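Local coordinates for protein dihydrodipicolinate synthase (Thermotoga maritima, PDB 3PB0) that catalyses the condensation of pyruvate with aspartate semialdehyde to 4-hydroxy-tetrahydrodipicolinate, a step of lysine biosynthesis, through a Schiff base with the substrate, at residues G134-N139 with N162-K167. The protein carries 3 engineered substitutions. Sequence-based numbering, arbitrary orientation.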
ATOM      1  N   GLY A 134      11.452  -7.096  -6.832  1.00 25.58           N
ATOM      2  CA  GLY A 134      10.494  -6.241  -7.527  1.00 23.84           C
ATOM      3  C   GLY A 134      10.437  -4.894  -6.828  1.00 23.05           C
ATOM      4  O   GLY A 134      10.338  -4.825  -5.600  1.00 23.14           O
ATOM      5  N   ILE A 135      10.514  -3.821  -7.602  1.00 21.64           N
ATOM      6  CA  ILE A 135      10.477  -2.480  -7.039  1.00 20.66           C
ATOM      7  C   ILE A 135       9.190  -1.775  -7.454  1.00 19.54           C
ATOM      8  O   ILE A 135       8.809  -1.775  -8.630  1.00 19.45           O
ATOM      9  CB  ILE A 135      11.702  -1.653  -7.457  1.00 20.65           C
ATOM     10  CG1 ILE A 135      12.981  -2.355  -7.005  1.00 21.69           C
ATOM     11  CG2 ILE A 135      11.617  -0.219  -6.903  1.00 20.45           C
ATOM     12  CD1 ILE A 135      14.202  -1.945  -7.810  1.00 21.26           C
ATOM     13  N   VAL A 136       8.512  -1.200  -6.469  1.00 18.47           N
ATOM     14  CA  VAL A 136       7.333  -0.407  -6.742  1.00 17.34           C
ATOM     15  C   VAL A 136       7.641   1.057  -6.452  1.00 17.12           C
ATOM     16  O   VAL A 136       7.978   1.424  -5.322  1.00 17.20           O
ATOM     17  CB  VAL A 136       6.087  -0.918  -5.956  1.00 17.74           C
ATOM     18  CG1 VAL A 136       4.834  -0.102  -6.329  1.00 14.73           C
ATOM     19  CG2 VAL A 136       5.846  -2.400  -6.244  1.00 16.49           C
ATOM     20  N   VAL A 137       7.553   1.880  -7.498  1.00 16.96           N
ATOM     21  CA  VAL A 137       7.654   3.329  -7.383  1.00 16.69           C
ATOM     22  C   VAL A 137       6.477   3.891  -6.579  1.00 16.61           C
ATOM     23  O   VAL A 137       5.322   3.595  -6.876  1.00 16.05           O
ATOM     24  CB  VAL A 137       7.719   3.973  -8.794  1.00 16.62           C
ATOM     25  CG1 VAL A 137       7.627   5.480  -8.703  1.00 17.06           C
ATOM     26  CG2 VAL A 137       9.043   3.555  -9.482  1.00 17.69           C
ATOM     27  N   TYR A 138       6.764   4.683  -5.552  1.00 16.30           N
ATOM     28  CA  TYR A 138       5.697   5.274  -4.751  1.00 16.97           C
ATOM     29  C   TYR A 138       5.666   6.776  -5.032  1.00 17.42           C
ATOM     30  O   TYR A 138       6.564   7.506  -4.617  1.00 17.88           O
ATOM     31  CB  TYR A 138       5.923   4.957  -3.263  1.00 16.93           C
ATOM     32  CG  TYR A 138       4.875   5.437  -2.270  1.00 17.95           C
ATOM     33  CD1 TYR A 138       3.584   5.770  -2.670  1.00 19.05           C
ATOM     34  CD2 TYR A 138       5.170   5.492  -0.902  1.00 20.27           C
ATOM     35  CE1 TYR A 138       2.622   6.211  -1.746  1.00 20.76           C
ATOM     36  CE2 TYR A 138       4.200   5.917   0.044  1.00 21.28           C
ATOM     37  CZ  TYR A 138       2.935   6.270  -0.396  1.00 21.39           C
ATOM     38  OH  TYR A 138       1.979   6.687   0.500  1.00 22.82           O
ATOM     39  N   ASN A 139       4.653   7.202  -5.776  1.00 17.44           N
ATOM     40  CA  ASN A 139       4.445   8.608  -6.128  1.00 17.94           C
ATOM     41  C   ASN A 139       3.365   9.193  -5.238  1.00 17.82           C
ATOM     42  O   ASN A 139       2.186   8.856  -5.365  1.00 17.01           O
ATOM     43  CB  ASN A 139       4.045   8.739  -7.599  1.00 18.42           C
ATOM     44  CG  ASN A 139       3.916  10.190  -8.048  1.00 20.10           C
ATOM     45  OD1 ASN A 139       4.777  11.020  -7.763  1.00 21.46           O
ATOM     46  ND2 ASN A 139       2.837  10.496  -8.751  1.00 20.43           N
ATOM     47  N   ASN A 162      13.370  -4.534 -13.442  1.00 23.77           N
ATOM     48  CA  ASN A 162      12.906  -5.003 -12.135  1.00 23.42           C
ATOM     49  C   ASN A 162      12.020  -4.010 -11.352  1.00 22.34           C
ATOM     50  O   ASN A 162      11.611  -4.302 -10.236  1.00 22.48           O
ATOM     51  CB  ASN A 162      14.077  -5.487 -11.285  1.00 23.49           C
ATOM     52  CG  ASN A 162      15.066  -4.387 -10.961  1.00 25.06           C
ATOM     53  OD1 ASN A 162      15.104  -3.339 -11.609  1.00 27.11           O
ATOM     54  ND2 ASN A 162      15.883  -4.625  -9.950  1.00 27.85           N
ATOM     55  N   VAL A 163      11.737  -2.844 -11.929  1.00 21.99           N
ATOM     56  CA  VAL A 163      10.664  -1.978 -11.411  1.00 21.19           C
ATOM     57  C   VAL A 163       9.351  -2.536 -11.955  1.00 20.85           C
ATOM     58  O   VAL A 163       9.125  -2.522 -13.172  1.00 21.08           O
ATOM     59  CB  VAL A 163      10.855  -0.502 -11.810  1.00 21.67           C
ATOM     60  CG1 VAL A 163       9.614   0.320 -11.424  1.00 20.96           C
ATOM     61  CG2 VAL A 163      12.099   0.077 -11.140  1.00 21.00           C
ATOM     62  N   VAL A 164       8.514  -3.082 -11.074  1.00 19.70           N
ATOM     63  CA  VAL A 164       7.312  -3.816 -11.522  1.00 18.83           C
ATOM     64  C   VAL A 164       6.131  -2.900 -11.840  1.00 17.83           C
ATOM     65  O   VAL A 164       5.303  -3.195 -12.719  1.00 17.75           O
ATOM     66  CB  VAL A 164       6.884  -4.923 -10.500  1.00 19.10           C
ATOM     67  CG1 VAL A 164       6.643  -4.347  -9.113  1.00 20.04           C
ATOM     68  CG2 VAL A 164       5.644  -5.674 -10.983  1.00 20.84           C
ATOM     69  N   GLY A 165       6.058  -1.787 -11.125  1.00 16.49           N
ATOM     70  CA  GLY A 165       4.911  -0.932 -11.231  1.00 16.43           C
ATOM     71  C   GLY A 165       5.061   0.352 -10.457  1.00 15.95           C
ATOM     72  O   GLY A 165       6.159   0.722 -10.003  1.00 15.11           O
ATOM     73  N   ILE A 166       3.936   1.036 -10.324  1.00 15.08           N
ATOM     74  CA  ILE A 166       3.907   2.269  -9.589  1.00 14.94           C
ATOM     75  C   ILE A 166       2.653   2.257  -8.697  1.00 14.71           C
ATOM     76  O   ILE A 166       1.553   1.879  -9.149  1.00 14.08           O
ATOM     77  CB  ILE A 166       3.946   3.489 -10.563  1.00 15.01           C
ATOM     78  CG1 ILE A 166       4.096   4.818  -9.804  1.00 15.01           C
ATOM     79  CG2 ILE A 166       2.727   3.490 -11.512  1.00 14.69           C
ATOM     80  CD1 ILE A 166       4.433   6.005 -10.746  1.00 16.09           C
ATOM     81  N   LYS A 167       2.858   2.593  -7.424  1.00 13.86           N
ATOM     82  CA  LYS A 167       1.775   2.988  -6.543  1.00 13.83           C
ATOM     83  C   LYS A 167       1.537   4.469  -6.811  1.00 14.15           C
ATOM     84  O   LYS A 167       2.333   5.327  -6.394  1.00 14.96           O
ATOM     85  CB  LYS A 167       2.146   2.764  -5.069  1.00 13.67           C
ATOM     86  CG  LYS A 167       1.027   3.238  -4.102  1.00 12.54           C
ATOM     87  CD  LYS A 167       1.350   2.959  -2.649  1.00 13.15           C
ATOM     88  CE  LYS A 167       0.175   3.367  -1.749  1.00 13.03           C
ATOM     89  NZ  LYS A 167       0.554   3.582  -0.339  1.00 13.97           N
TER
HETATM   90  O   HOH W   1      -0.742   6.580  -0.240  1.00 24.73           O
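The side chains of Y138 and K167 travel alongside each other from neighbouring strands, both directed to the same face of the sheet. K167 is extended from CB to NZ, with CG anti to the backbone N (chi1 177°), which carries its CD to 3.6 Å from CD1 of the Y138 ring, approached obliquely. NZ ends 3.5 Å from Y138 OH, and one water bridges them, 2.8 Å from Y138 OH and only weakly bonded to K167 NZ. By family rule K167 forms the Schiff base and Y138 is the proton donor/acceptor, so this pairing is consistent with an active site built on adjoining strand ends. Replacing K167 by alanine removes the amine predicted to form the Schiff base, and would probably leave the flank of the Y138 ring without its aliphatic neighbour and the water without its weak second partner.

The strands are parallel, their short axes 21° apart. V137 bonds through both its N-H and its C=O: N donates to G165 O, and O accepts from K167 N at 2.7 Å, nearly in line with the carbonyl. N139 N continues the ladder to K167 O. The register slips by one between I135 and V136, a beta bulge; there V164 N still reaches I135 O at 2.8 Å, while V164 turns its CG1 onto V136 CG2 (3.6 Å). On the face holding I135, V137 and I166, V137 splits its branches, CG2 against V163 CG1 and CG1 against I166 CG1, each at 3.8 Å.

N139 hydrogen-bonds E168 through ND2, and N162 OD1 bonds S128. Strands 134-139 and 163-168 are the fifth and sixth of the TIM barrel, joined by a crossover containing helices 141-144 and 150-159. Strand 104-108 pairs with 134-139 on its other edge; V136 also touches W193 of strand 191-194, while I166 packs outward on T179 of helix 173-186.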